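Long-range contacts in alginate lyase, family PL7 (Zobellia galactanivorans, PDB 4BE3), which cleaves alginate, as an exolytic alginate lyase of polysaccharide lyase family 7: residues 99-104 against 161-166; 137-142 against 151-156; 197-202 against 211-216; 222-227 against 239-244; 233-238 against 273-278. All coordinates share one frame; numbering follows the deposited sequence.

Contact 1 of 5, residues 99-104 against 161-166; sequences VAASYS and YDMSVV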
# COMPACT_ATOMS: atom_id res chain seq x y z
N VAL A 99 7.32 -13.00 35.42
CA VAL A 99 7.69 -12.15 34.18
C VAL A 99 6.46 -12.22 33.30
O VAL A 99 6.09 -13.29 32.85
CB VAL A 99 8.94 -12.81 33.54
CG1 VAL A 99 9.27 -11.97 32.29
CG2 VAL A 99 10.14 -12.75 34.55
N ALA A 100 5.99 -11.03 32.87
CA ALA A 100 4.70 -10.87 32.12
C ALA A 100 4.81 -11.62 30.84
O ALA A 100 3.78 -12.20 30.42
CB ALA A 100 4.48 -9.37 31.90
N ALA A 101 5.97 -11.63 30.15
CA ALA A 101 5.99 -12.39 28.85
C ALA A 101 6.01 -13.87 28.89
O ALA A 101 5.88 -14.53 27.86
CB ALA A 101 7.26 -11.87 28.01
N SER A 102 6.30 -14.45 30.11
CA SER A 102 6.52 -15.90 30.08
C SER A 102 5.28 -16.67 29.55
O SER A 102 4.15 -16.27 29.76
CB SER A 102 6.71 -16.44 31.56
OG SER A 102 7.99 -15.92 31.98
N TYR A 103 5.55 -17.80 28.92
CA TYR A 103 4.56 -18.77 28.49
C TYR A 103 3.66 -18.17 27.40
O TYR A 103 2.54 -18.64 27.25
CB TYR A 103 3.62 -19.21 29.65
CG TYR A 103 4.38 -19.44 30.98
CD1 TYR A 103 5.41 -20.37 31.10
CD2 TYR A 103 3.98 -18.65 32.08
CE1 TYR A 103 6.04 -20.50 32.38
CE2 TYR A 103 4.56 -18.84 33.33
CZ TYR A 103 5.59 -19.69 33.41
OH TYR A 103 6.16 -19.80 34.73
N SER A 104 4.23 -17.27 26.62
CA SER A 104 3.31 -16.66 25.60
C SER A 104 3.97 -16.70 24.20
O SER A 104 5.19 -16.90 24.02
CB SER A 104 3.09 -15.16 25.95
OG SER A 104 4.16 -14.23 25.83
N TYR A 161 -6.87 -13.11 30.66
CA TYR A 161 -6.13 -12.05 31.31
C TYR A 161 -5.36 -11.19 30.28
O TYR A 161 -5.20 -11.57 29.11
CB TYR A 161 -5.01 -12.65 32.12
CG TYR A 161 -5.57 -13.54 33.27
CD1 TYR A 161 -6.70 -13.13 34.01
CD2 TYR A 161 -4.94 -14.75 33.53
CE1 TYR A 161 -7.22 -13.98 35.09
CE2 TYR A 161 -5.39 -15.54 34.65
CZ TYR A 161 -6.50 -15.07 35.38
OH TYR A 161 -6.99 -15.87 36.46
N ASP A 162 -4.94 -10.03 30.69
CA ASP A 162 -3.91 -9.30 29.85
C ASP A 162 -2.47 -9.67 30.37
O ASP A 162 -2.34 -10.55 31.25
CB ASP A 162 -4.15 -7.77 29.84
CG ASP A 162 -4.02 -7.16 31.20
OD1 ASP A 162 -3.09 -7.48 31.99
OD2 ASP A 162 -4.90 -6.33 31.50
N MET A 163 -1.41 -9.06 29.84
CA MET A 163 -0.12 -9.60 30.11
C MET A 163 0.25 -9.33 31.58
O MET A 163 1.23 -9.96 32.06
CB MET A 163 0.88 -8.66 29.29
CG MET A 163 2.17 -9.33 29.05
SD MET A 163 3.26 -8.00 28.34
CE MET A 163 4.61 -9.10 27.93
N SER A 164 -0.48 -8.43 32.24
CA SER A 164 -0.03 -7.96 33.58
C SER A 164 -0.35 -8.99 34.69
O SER A 164 0.09 -8.84 35.83
CB SER A 164 -0.69 -6.59 34.00
OG SER A 164 -2.09 -6.76 34.19
N VAL A 165 -1.16 -9.99 34.37
CA VAL A 165 -1.58 -10.97 35.40
C VAL A 165 -0.44 -11.99 35.54
O VAL A 165 -0.32 -12.92 34.70
CB VAL A 165 -2.90 -11.65 35.05
CG1 VAL A 165 -3.30 -12.57 36.26
CG2 VAL A 165 -4.02 -10.57 35.01
N VAL A 166 0.41 -11.82 36.53
CA VAL A 166 1.61 -12.66 36.68
C VAL A 166 1.41 -13.55 37.90
O VAL A 166 0.49 -13.29 38.70
CB VAL A 166 2.88 -11.78 36.81
CG1 VAL A 166 3.07 -10.93 35.48
CG2 VAL A 166 2.72 -10.74 37.98
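Ala100 and Met163, whose CA atoms lie 5.4 Å apart, are each the second residue of a type I beta turn, Val99 to Ser102 and Asp162 to Val165, and the turns meet there. Ala100 CB points at the facing turn and rests 3.7 Å from Met163 CG and against Met163 O. With CG anti to the backbone N (chi1 -160°) and the chain extended beyond it, Met163 brings CE alongside the next residue, 3.8 Å from Ala101 CB. From the other flank Val166 CG1 covers Ala100 CA at 3.7 Å. An alanine in place of Met163 would probably open a gap beside Ala100 CB and leave Ala101 without the methyl that now covers it. Within the segments, Asp162 OD1 accepts from Ser164 N at 2.8 Å in an Asx turn, and Ser104 OG donates to Ala101 O across a type II turn. Outward, Ala101 pairs with Val274 and Met163 N with Ser155 OG. The contact is therefore mainly apolar packing, with no polar bond tying loop to loop.

Contact 2 of 5, residues 137-142 against 151-156; sequences FWNYEI and RWDYST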
# COMPACT_ATOMS: atom_id res chain seq x y z
N PHE A 137 -4.56 -11.64 24.41
CA PHE A 137 -4.65 -10.25 24.74
C PHE A 137 -3.82 -9.49 23.69
O PHE A 137 -3.07 -10.17 22.91
CB PHE A 137 -4.02 -9.89 26.13
CG PHE A 137 -2.66 -10.48 26.38
CD1 PHE A 137 -1.49 -9.72 26.01
CD2 PHE A 137 -2.55 -11.67 27.17
CE1 PHE A 137 -0.15 -10.17 26.34
CE2 PHE A 137 -1.20 -12.16 27.45
CZ PHE A 137 -0.08 -11.41 27.07
N TRP A 138 -3.96 -8.20 23.58
CA TRP A 138 -3.13 -7.51 22.56
C TRP A 138 -2.46 -6.31 23.17
O TRP A 138 -3.05 -5.66 24.03
CB TRP A 138 -3.99 -7.13 21.34
CG TRP A 138 -5.02 -6.09 21.64
CD1 TRP A 138 -6.30 -6.34 22.13
CD2 TRP A 138 -4.92 -4.64 21.42
NE1 TRP A 138 -7.02 -5.18 22.18
CE2 TRP A 138 -6.23 -4.11 21.78
CE3 TRP A 138 -3.90 -3.78 20.92
CZ2 TRP A 138 -6.56 -2.73 21.70
CZ3 TRP A 138 -4.24 -2.40 20.83
CH2 TRP A 138 -5.51 -1.90 21.22
N ASN A 139 -1.26 -5.99 22.71
CA ASN A 139 -0.48 -4.88 23.36
C ASN A 139 -0.28 -3.77 22.29
O ASN A 139 -0.05 -4.10 21.09
CB ASN A 139 0.93 -5.37 23.63
CG ASN A 139 0.97 -6.20 24.90
OD1 ASN A 139 -0.07 -6.68 25.33
ND2 ASN A 139 2.24 -6.42 25.48
N TYR A 140 -0.35 -2.53 22.75
CA TYR A 140 -0.03 -1.36 21.88
C TYR A 140 1.29 -0.87 22.43
O TYR A 140 1.36 -0.60 23.67
CB TYR A 140 -1.13 -0.30 22.14
CG TYR A 140 -0.74 1.00 21.43
CD1 TYR A 140 -0.97 1.11 20.03
CD2 TYR A 140 -0.17 2.08 22.16
CE1 TYR A 140 -0.66 2.29 19.37
CE2 TYR A 140 0.18 3.28 21.51
CZ TYR A 140 -0.08 3.32 20.08
OH TYR A 140 0.29 4.54 19.42
N GLU A 141 2.34 -0.66 21.59
CA GLU A 141 3.56 -0.09 22.15
C GLU A 141 3.64 1.37 21.75
O GLU A 141 3.33 1.73 20.56
CB GLU A 141 4.69 -0.88 21.52
CG GLU A 141 6.05 -0.26 21.95
CD GLU A 141 7.16 -1.20 21.49
OE1 GLU A 141 7.16 -1.80 20.35
OE2 GLU A 141 8.13 -1.35 22.31
N ILE A 142 3.99 2.29 22.68
CA ILE A 142 4.01 3.69 22.28
C ILE A 142 5.11 3.98 21.28
O ILE A 142 6.16 3.37 21.28
CB ILE A 142 4.12 4.65 23.53
CG1 ILE A 142 5.31 4.21 24.39
CG2 ILE A 142 2.81 4.65 24.35
CD1 ILE A 142 5.79 5.39 25.35
N ARG A 151 10.33 3.23 26.38
CA ARG A 151 9.04 2.73 25.81
C ARG A 151 8.32 1.76 26.71
O ARG A 151 8.90 1.19 27.64
CB ARG A 151 9.33 2.01 24.49
CG ARG A 151 10.17 0.72 24.71
CD ARG A 151 10.62 0.12 23.35
NE ARG A 151 11.48 -1.07 23.57
CZ ARG A 151 12.70 -1.02 24.11
NH1 ARG A 151 13.23 0.12 24.56
NH2 ARG A 151 13.40 -2.12 24.33
N TRP A 152 7.03 1.46 26.39
CA TRP A 152 6.32 0.38 27.11
C TRP A 152 5.16 -0.02 26.20
O TRP A 152 4.81 0.74 25.28
CB TRP A 152 5.77 0.97 28.46
CG TRP A 152 5.25 2.41 28.47
CD1 TRP A 152 5.93 3.53 28.86
CD2 TRP A 152 3.92 2.88 28.05
NE1 TRP A 152 5.09 4.63 28.73
CE2 TRP A 152 3.88 4.25 28.27
CE3 TRP A 152 2.75 2.20 27.56
CZ2 TRP A 152 2.74 5.03 28.04
CZ3 TRP A 152 1.59 2.96 27.33
CH2 TRP A 152 1.60 4.36 27.54
N ASP A 153 4.58 -1.14 26.58
CA ASP A 153 3.40 -1.72 25.93
C ASP A 153 2.24 -1.55 26.90
O ASP A 153 2.41 -1.72 28.13
CB ASP A 153 3.57 -3.22 25.77
CG ASP A 153 4.40 -3.65 24.58
OD1 ASP A 153 5.32 -2.92 24.11
OD2 ASP A 153 4.17 -4.79 24.12
N TYR A 154 1.06 -1.29 26.39
CA TYR A 154 -0.15 -1.26 27.18
C TYR A 154 -0.99 -2.42 26.72
O TYR A 154 -1.25 -2.60 25.53
CB TYR A 154 -0.85 0.00 26.85
CG TYR A 154 -2.17 0.08 27.60
CD1 TYR A 154 -2.23 -0.12 29.00
CD2 TYR A 154 -3.38 0.17 26.89
CE1 TYR A 154 -3.50 -0.13 29.69
CE2 TYR A 154 -4.61 0.27 27.54
CZ TYR A 154 -4.67 0.12 28.93
OH TYR A 154 -5.89 0.15 29.48
N SER A 155 -1.34 -3.35 27.65
CA SER A 155 -1.91 -4.61 27.29
C SER A 155 -3.41 -4.67 27.55
O SER A 155 -3.89 -4.27 28.65
CB SER A 155 -1.19 -5.75 28.18
OG SER A 155 -1.65 -6.99 27.71
N THR A 156 -4.18 -5.21 26.64
CA THR A 156 -5.65 -5.20 26.75
C THR A 156 -6.15 -6.60 26.58
O THR A 156 -5.87 -7.28 25.51
CB THR A 156 -6.25 -4.34 25.62
OG1 THR A 156 -5.90 -2.97 25.88
CG2 THR A 156 -7.80 -4.39 25.63
O HOH W 1 -3.68 -2.49 24.23
O HOH W 2 7.51 -1.71 24.90
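Thr156 CB sits over one face of the Trp138 indole, 3.9 Å from the centroid of its five-membered ring, with water 1 over the same face, toward the six-membered rim. Ile142 CG2 makes a second CH-pi contact, 3.6 Å from the centroid of the Trp152 six-membered ring. At the edge of the Arg151 guanidinium stands Glu141 OE2, a salt bridge of 3.6 Å to NE, while Arg151 NH1 bonds Asn148 O; Glu141 OE1 takes Glu119 N. The Asn139 amide is held at both ends: OD1 accepts from Ser155 OG, while ND2 donates in plane to the anti lone pair of Asp153 OD2 (2.9 Å), with the carboxylate turned 86° to the amide. A salt bridge from Lys122 NZ probably offsets the charge of Asp153. Water 2 donates to Asp153 OD1 and Glu141 OE2, which probably eases their repulsion. Paired backbone bonds join Trp138 with Thr156 and Tyr140 with Tyr154, defining an antiparallel hairpin. Strand 121-126 flanks strand 133-141, helix 229-234 touches Trp152 and Tyr154, and Trp138 packs against strand 197-203 of the other sheet.

Contact 3 of 5, residues 197-202 against 211-216; sequences IMYLTF and KFTKNL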
# COMPACT_ATOMS: atom_id res chain seq x y z
N ILE A 197 -6.96 4.44 11.56
CA ILE A 197 -7.64 3.92 12.78
C ILE A 197 -7.65 2.40 12.72
O ILE A 197 -8.02 1.79 11.74
CB ILE A 197 -9.05 4.52 12.97
CG1 ILE A 197 -8.96 6.13 13.06
CG2 ILE A 197 -9.67 3.89 14.21
CD1 ILE A 197 -10.36 6.69 13.19
N MET A 198 -7.18 1.73 13.80
CA MET A 198 -7.04 0.30 13.82
C MET A 198 -8.31 -0.25 14.50
O MET A 198 -8.58 0.09 15.67
CB MET A 198 -5.78 -0.06 14.73
CG MET A 198 -5.68 -1.60 14.86
SD MET A 198 -3.99 -1.95 15.52
CE MET A 198 -4.07 -1.24 17.25
N TYR A 199 -9.08 -1.05 13.78
CA TYR A 199 -10.27 -1.68 14.26
C TYR A 199 -9.94 -3.18 14.39
O TYR A 199 -9.59 -3.90 13.38
CB TYR A 199 -11.39 -1.55 13.18
CG TYR A 199 -11.74 -0.12 12.93
CD1 TYR A 199 -12.59 0.57 13.80
CD2 TYR A 199 -11.18 0.54 11.84
CE1 TYR A 199 -12.94 1.95 13.59
CE2 TYR A 199 -11.50 1.92 11.59
CZ TYR A 199 -12.38 2.59 12.48
OH TYR A 199 -12.65 3.88 12.27
N LEU A 200 -10.05 -3.75 15.62
CA LEU A 200 -9.76 -5.14 15.84
C LEU A 200 -11.01 -5.93 16.07
O LEU A 200 -11.96 -5.38 16.69
CB LEU A 200 -8.84 -5.26 17.14
CG LEU A 200 -7.63 -4.36 17.07
CD1 LEU A 200 -6.89 -4.62 18.50
CD2 LEU A 200 -6.70 -4.84 15.94
N THR A 201 -10.97 -7.18 15.54
CA THR A 201 -12.13 -8.06 15.87
C THR A 201 -11.53 -9.36 16.25
O THR A 201 -10.75 -9.97 15.46
CB THR A 201 -13.05 -8.24 14.65
OG1 THR A 201 -13.44 -6.92 14.20
CG2 THR A 201 -14.39 -9.07 14.98
N PHE A 202 -12.03 -9.96 17.32
CA PHE A 202 -11.59 -11.29 17.73
C PHE A 202 -12.77 -12.22 17.94
O PHE A 202 -13.74 -11.77 18.55
CB PHE A 202 -10.91 -11.17 19.15
CG PHE A 202 -9.61 -10.43 19.10
CD1 PHE A 202 -8.44 -11.16 18.84
CD2 PHE A 202 -9.61 -9.06 19.33
CE1 PHE A 202 -7.19 -10.52 18.88
CE2 PHE A 202 -8.37 -8.36 19.37
CZ PHE A 202 -7.16 -9.12 19.11
N LYS A 211 -14.47 -6.51 20.08
CA LYS A 211 -13.93 -5.52 19.09
C LYS A 211 -13.23 -4.41 19.81
O LYS A 211 -13.67 -4.04 20.97
CB LYS A 211 -15.15 -4.92 18.36
CG LYS A 211 -15.76 -5.95 17.34
CD LYS A 211 -16.85 -5.27 16.51
CE LYS A 211 -17.49 -6.45 15.73
NZ LYS A 211 -18.58 -6.06 14.80
N PHE A 212 -12.25 -3.74 19.17
CA PHE A 212 -11.57 -2.61 19.80
C PHE A 212 -11.34 -1.55 18.68
O PHE A 212 -11.14 -1.95 17.52
CB PHE A 212 -10.17 -2.96 20.31
CG PHE A 212 -10.22 -4.03 21.39
CD1 PHE A 212 -10.41 -3.66 22.72
CD2 PHE A 212 -10.19 -5.36 21.04
CE1 PHE A 212 -10.51 -4.69 23.72
CE2 PHE A 212 -10.31 -6.41 22.05
CZ PHE A 212 -10.44 -5.99 23.41
N THR A 213 -11.17 -0.32 19.08
CA THR A 213 -10.81 0.78 18.09
C THR A 213 -9.66 1.47 18.66
O THR A 213 -9.69 1.94 19.86
CB THR A 213 -11.97 1.74 17.90
OG1 THR A 213 -13.07 1.02 17.39
CG2 THR A 213 -11.60 2.92 16.95
N LYS A 214 -8.58 1.66 17.93
CA LYS A 214 -7.42 2.43 18.47
C LYS A 214 -6.89 3.35 17.35
O LYS A 214 -6.48 2.86 16.29
CB LYS A 214 -6.34 1.41 18.87
CG LYS A 214 -5.00 2.03 19.32
CD LYS A 214 -5.10 2.79 20.62
CE LYS A 214 -3.74 3.42 21.05
NZ LYS A 214 -3.91 4.30 22.29
N ASN A 215 -6.91 4.68 17.59
CA ASN A 215 -6.44 5.61 16.57
C ASN A 215 -4.93 5.57 16.54
O ASN A 215 -4.28 5.78 17.55
CB ASN A 215 -6.91 6.97 17.02
CG ASN A 215 -6.68 8.01 15.95
OD1 ASN A 215 -5.72 7.97 15.22
ND2 ASN A 215 -7.58 8.98 15.90
N LEU A 216 -4.33 5.26 15.38
CA LEU A 216 -2.85 5.24 15.32
C LEU A 216 -2.20 6.58 14.87
O LEU A 216 -0.96 6.66 14.83
CB LEU A 216 -2.44 4.21 14.30
CG LEU A 216 -2.99 2.76 14.53
CD1 LEU A 216 -2.38 1.81 13.46
CD2 LEU A 216 -2.43 2.35 16.00
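Ile197 starts the first strand opposite Asn215, a non-hydrogen-bonded pair, and presses CG2 against Thr213 CG2 at 3.5 Å, tighter than usual. The same CG2 lies above the Tyr199 ring, toward its rim. Met198 forms a hydrogen-bonded pair with Lys214, its N donating to Lys214 O and its O accepting from Lys214 N, both at 2.8 Å. A bend at its last torsion (chi3 68°) turns Met198 CE back to 3.8 Å from Lys214 CB, while Met198 CB meets Leu216 CG. Tyr199 and Thr213 run side by side in the same direction, with CE1 of the ring 3.7 Å from Thr213 CG2. Leu200 and Phe212 form the second hydrogen-bonded pair, Leu200 N to Phe212 O at 2.8 Å and Phe212 N back to Leu200 O; Leu200 CB stands at the edge of the Phe212 ring. Thr201 lies alongside the extended Lys211, through CG2 and Lys211 CE. Phe202 crosses Phe212 at about a right angle, its CE2 3.8 Å from Phe212 CE2. Strand 210-215 is one of the two edge strands of its seven-stranded antiparallel sheet within the chain, and strand 187-194 borders 197-203 on the other side. The face bearing Met198, Leu200 and Phe202 turns to strands 121-126 and 133-141 of the second sheet, the interior of a beta-sandwich of jelly-roll type, where Phe212 meets Trp138 edge-to-face and Lys214 makes a cation-pi contact with Tyr140.

Contact 4 of 5, residues 222-227 against 239-244; sequences TKKSDI and GRDGIE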
# COMPACT_ATOMS: atom_id res chain seq x y z
N THR A 222 0.38 11.44 25.75
CA THR A 222 1.38 12.48 25.36
C THR A 222 1.98 13.12 26.63
O THR A 222 2.92 13.90 26.50
CB THR A 222 0.76 13.55 24.47
OG1 THR A 222 -0.30 14.16 25.22
CG2 THR A 222 0.04 12.88 23.26
N LYS A 223 1.47 12.78 27.83
CA LYS A 223 2.17 13.22 29.07
C LYS A 223 2.15 12.25 30.20
O LYS A 223 1.36 11.26 30.18
CB LYS A 223 1.65 14.56 29.55
CG LYS A 223 0.20 14.83 29.30
CD LYS A 223 0.16 16.15 28.48
CE LYS A 223 -1.05 17.02 28.84
NZ LYS A 223 -2.02 16.06 29.46
N LYS A 224 2.97 12.53 31.22
CA LYS A 224 3.14 11.54 32.31
C LYS A 224 1.83 11.17 32.97
O LYS A 224 1.62 9.99 33.29
CB LYS A 224 4.14 12.01 33.34
CG LYS A 224 5.54 12.09 32.76
CD LYS A 224 6.32 10.82 33.01
CE LYS A 224 7.63 10.88 32.23
NZ LYS A 224 8.26 12.20 32.48
N SER A 225 0.91 12.13 33.10
CA SER A 225 -0.36 11.90 33.77
C SER A 225 -1.36 11.05 32.95
O SER A 225 -2.45 10.67 33.43
CB SER A 225 -0.99 13.21 34.19
OG SER A 225 -1.00 14.06 33.09
N ASP A 226 -0.99 10.80 31.70
CA ASP A 226 -1.70 9.85 30.86
C ASP A 226 -1.16 8.41 30.85
O ASP A 226 -1.82 7.53 30.30
CB ASP A 226 -1.67 10.31 29.38
CG ASP A 226 -2.44 11.60 29.13
OD1 ASP A 226 -3.56 11.75 29.62
OD2 ASP A 226 -1.89 12.47 28.41
N ILE A 227 -0.03 8.12 31.46
CA ILE A 227 0.43 6.73 31.46
C ILE A 227 -0.54 5.86 32.25
O ILE A 227 -0.82 6.16 33.42
CB ILE A 227 1.85 6.67 32.03
CG1 ILE A 227 2.79 7.58 31.26
CG2 ILE A 227 2.34 5.20 32.26
CD1 ILE A 227 4.23 7.54 31.74
N GLY A 239 11.55 0.56 35.40
CA GLY A 239 11.74 2.01 35.26
C GLY A 239 11.38 2.36 33.80
O GLY A 239 12.26 2.31 32.93
N ARG A 240 10.09 2.52 33.45
CA ARG A 240 9.69 2.95 32.03
C ARG A 240 8.54 3.89 32.18
O ARG A 240 7.44 3.53 32.57
CB ARG A 240 9.23 1.86 31.12
CG ARG A 240 10.23 0.82 30.83
CD ARG A 240 11.37 1.21 29.87
NE ARG A 240 12.14 -0.05 29.68
CZ ARG A 240 11.81 -1.01 28.78
NH1 ARG A 240 10.70 -0.89 27.98
NH2 ARG A 240 12.56 -2.10 28.69
N ASP A 241 8.82 5.11 31.83
CA ASP A 241 7.93 6.19 32.04
C ASP A 241 7.96 7.09 30.78
O ASP A 241 7.79 8.30 30.89
CB ASP A 241 8.43 6.96 33.24
CG ASP A 241 9.71 7.71 32.97
OD1 ASP A 241 10.63 7.24 32.22
OD2 ASP A 241 9.79 8.80 33.54
N GLY A 242 8.18 6.48 29.57
CA GLY A 242 8.13 7.35 28.38
C GLY A 242 6.77 7.92 28.08
O GLY A 242 5.73 7.38 28.53
N ILE A 243 6.77 8.96 27.29
CA ILE A 243 5.58 9.53 26.72
C ILE A 243 5.64 9.30 25.20
O ILE A 243 6.73 9.08 24.60
CB ILE A 243 5.38 11.00 27.14
CG1 ILE A 243 6.58 11.86 26.69
CG2 ILE A 243 5.07 11.03 28.67
CD1 ILE A 243 6.26 13.31 26.54
N GLU A 244 4.48 9.41 24.57
CA GLU A 244 4.39 9.10 23.13
C GLU A 244 4.31 10.38 22.32
O GLU A 244 3.73 11.41 22.75
CB GLU A 244 3.12 8.24 22.88
CG GLU A 244 2.98 7.88 21.38
CD GLU A 244 1.91 6.80 21.19
OE1 GLU A 244 0.86 6.95 21.83
OE2 GLU A 244 2.11 5.88 20.34
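Thr222 and Glu244 bring their CA atoms within 5.0 Å, and from there the two loops diverge, one into a 3-10 turn at Lys224 to Asp226, closed in part by Asp226 N to Lys223 O, and the other running through Gly242 to Asp241. Ile243 fills the fork: with CG1 between the backbone N and the carbonyl carbon (chi1 59°), CD1 reaches 3.4 Å from Thr222 O, while CG2 lies 3.5 Å from Lys223 C. An alanine in place of Ile243 would probably leave a gap against the main chain of Thr222 to Lys224 and free the turn to shift. Ile227, just after the turn, points toward the other loop and sets CD1 3.5 Å from Gly242 O. At the outer rim Lys224 NZ and Asp241 OD2 form a long salt bridge of 3.9 Å, probably weak, and Lys224 CE lies against Asp241 O, a buried carbonyl with no hydrogen-bond partner in the model. The loops enter and leave helix 229-234, in a helix-containing connection between strands 210-215 and 254-258 whose flanking loops pack together.

Contact 5 of 5, residues 233-238 against 273-278; sequences TLYASI and LVWSTG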
# COMPACT_ATOMS: atom_id res chain seq x y z
N THR A 233 2.43 -0.05 37.35
CA THR A 233 2.52 -1.29 38.08
C THR A 233 3.46 -2.32 37.37
O THR A 233 4.38 -2.89 38.00
CB THR A 233 1.11 -1.94 38.21
OG1 THR A 233 0.39 -1.04 39.08
CG2 THR A 233 1.23 -3.34 39.04
N LEU A 234 3.16 -2.63 36.12
CA LEU A 234 3.91 -3.78 35.55
C LEU A 234 5.41 -3.37 35.31
O LEU A 234 6.29 -4.26 35.41
CB LEU A 234 3.29 -4.08 34.23
CG LEU A 234 3.81 -5.39 33.55
CD1 LEU A 234 3.69 -6.52 34.62
CD2 LEU A 234 2.92 -5.67 32.37
N TYR A 235 5.69 -2.09 35.03
CA TYR A 235 7.05 -1.69 34.75
C TYR A 235 7.74 -1.15 36.03
O TYR A 235 8.80 -0.55 35.92
CB TYR A 235 7.12 -0.63 33.67
CG TYR A 235 6.80 -1.30 32.31
CD1 TYR A 235 5.46 -1.51 31.88
CD2 TYR A 235 7.88 -1.78 31.53
CE1 TYR A 235 5.23 -2.14 30.62
CE2 TYR A 235 7.64 -2.38 30.29
CZ TYR A 235 6.36 -2.49 29.84
OH TYR A 235 6.13 -3.12 28.65
N ALA A 236 7.13 -1.36 37.24
CA ALA A 236 7.70 -0.68 38.40
C ALA A 236 9.15 -1.20 38.69
O ALA A 236 9.87 -0.47 39.29
CB ALA A 236 6.85 -0.99 39.62
N SER A 237 9.48 -2.44 38.30
CA SER A 237 10.88 -2.76 38.72
C SER A 237 11.86 -2.45 37.60
O SER A 237 13.03 -2.27 37.93
CB SER A 237 11.14 -4.11 39.46
OG SER A 237 10.55 -4.24 40.78
N ILE A 238 11.36 -2.14 36.38
CA ILE A 238 12.18 -1.79 35.17
C ILE A 238 12.50 -0.36 35.11
O ILE A 238 13.60 -0.08 34.70
CB ILE A 238 11.46 -2.15 33.80
CG1 ILE A 238 11.47 -3.66 33.54
CG2 ILE A 238 12.18 -1.43 32.66
CD1 ILE A 238 12.47 -4.41 34.41
N LEU A 273 12.54 -7.70 34.19
CA LEU A 273 11.40 -8.44 34.80
C LEU A 273 10.12 -8.51 33.98
O LEU A 273 9.24 -9.20 34.35
CB LEU A 273 11.02 -7.92 36.24
CG LEU A 273 10.32 -9.02 37.06
CD1 LEU A 273 11.28 -10.12 37.41
CD2 LEU A 273 9.74 -8.50 38.39
N VAL A 274 9.97 -7.77 32.87
CA VAL A 274 8.76 -7.85 32.06
C VAL A 274 8.93 -8.78 30.86
O VAL A 274 8.00 -9.54 30.51
CB VAL A 274 8.37 -6.47 31.51
CG1 VAL A 274 7.12 -6.50 30.54
CG2 VAL A 274 8.08 -5.56 32.72
N TRP A 275 10.16 -8.80 30.30
CA TRP A 275 10.37 -9.56 29.02
C TRP A 275 11.44 -10.66 29.08
O TRP A 275 11.50 -11.41 28.12
CB TRP A 275 10.87 -8.54 27.92
CG TRP A 275 9.84 -7.49 27.65
CD1 TRP A 275 9.78 -6.18 28.11
CD2 TRP A 275 8.65 -7.65 26.79
NE1 TRP A 275 8.67 -5.54 27.60
CE2 TRP A 275 7.94 -6.39 26.85
CE3 TRP A 275 8.10 -8.72 26.08
CZ2 TRP A 275 6.72 -6.19 26.13
CZ3 TRP A 275 6.89 -8.52 25.33
CH2 TRP A 275 6.23 -7.29 25.35
N SER A 276 12.31 -10.71 30.13
CA SER A 276 13.35 -11.78 30.17
C SER A 276 12.81 -12.87 31.07
O SER A 276 12.67 -12.67 32.24
CB SER A 276 14.72 -11.21 30.74
OG SER A 276 15.10 -10.22 29.71
N THR A 277 12.47 -14.01 30.44
CA THR A 277 11.62 -14.97 31.12
C THR A 277 12.35 -16.14 31.81
O THR A 277 11.71 -16.91 32.51
CB THR A 277 10.66 -15.56 30.09
OG1 THR A 277 11.42 -15.98 28.91
CG2 THR A 277 9.75 -14.43 29.55
N GLY A 278 13.65 -16.28 31.57
CA GLY A 278 14.44 -17.27 32.36
C GLY A 278 13.93 -18.70 32.18
O GLY A 278 13.95 -19.47 33.12
O HOH W 3 8.95 -2.74 26.88
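At the C-terminal end of helix 229-234, Leu234 and Tyr235 receive Val274 from the long loop between strand 260-262 and helix 286-291, a helix-end to loop packing on the outside of the beta-sandwich. Tyr235 is where the chain leaves helical geometry, and its side chain crosses that of Val274 at about a right angle. Val274 CG2 lies over one face of the Tyr235 ring in a CH-pi contact, 4.3 Å from the centroid and 23° off the normal. This methyl also comes within 3.5 Å of Leu234 O and meets Ile238 CG1 at 4.0 Å, so Leu234, Tyr235 and Ile238 all touch it. The other branch, CG1, stands anti to the backbone N (chi1 176°) and rests above the Trp275 indole, toward its rim. Val274 is thus wedged between two aromatic rings. Tyr235 OH is bonded to Asp153 N of the hairpin strand. Water 3 links the two rings' polar atoms, accepting from Trp275 NE1 at 2.9 Å and making a weak bond of 3.4 Å with Tyr235 OH.

Overall arrangement
Contact 2 touches all the others. Its Ser155 OG lies 3.0 Å from Met163 N of contact 1, its Arg151 O 2.8 Å from Arg240 NH1 of contact 4, and its Asp153 N 3.3 Å from Tyr235 OH of contact 5, a probable hydrogen bond; Trp138 and Thr156 pack on Phe212 of contact 3 across the sandwich. Contacts 1 and 5 have centres 10 Å apart and share Ala101 N to Val274 O at 2.9 Å. Contacts 3 and 5 have centres 26 Å apart, nearest atoms about 14 Å. The tartrate pocket includes Arg65, His111, Tyr255 and Lys257, on strands of the sheet that carries contact 2; the Glu141 side chain is about 10 Å from the ligand, that of Trp275 about 13 Å.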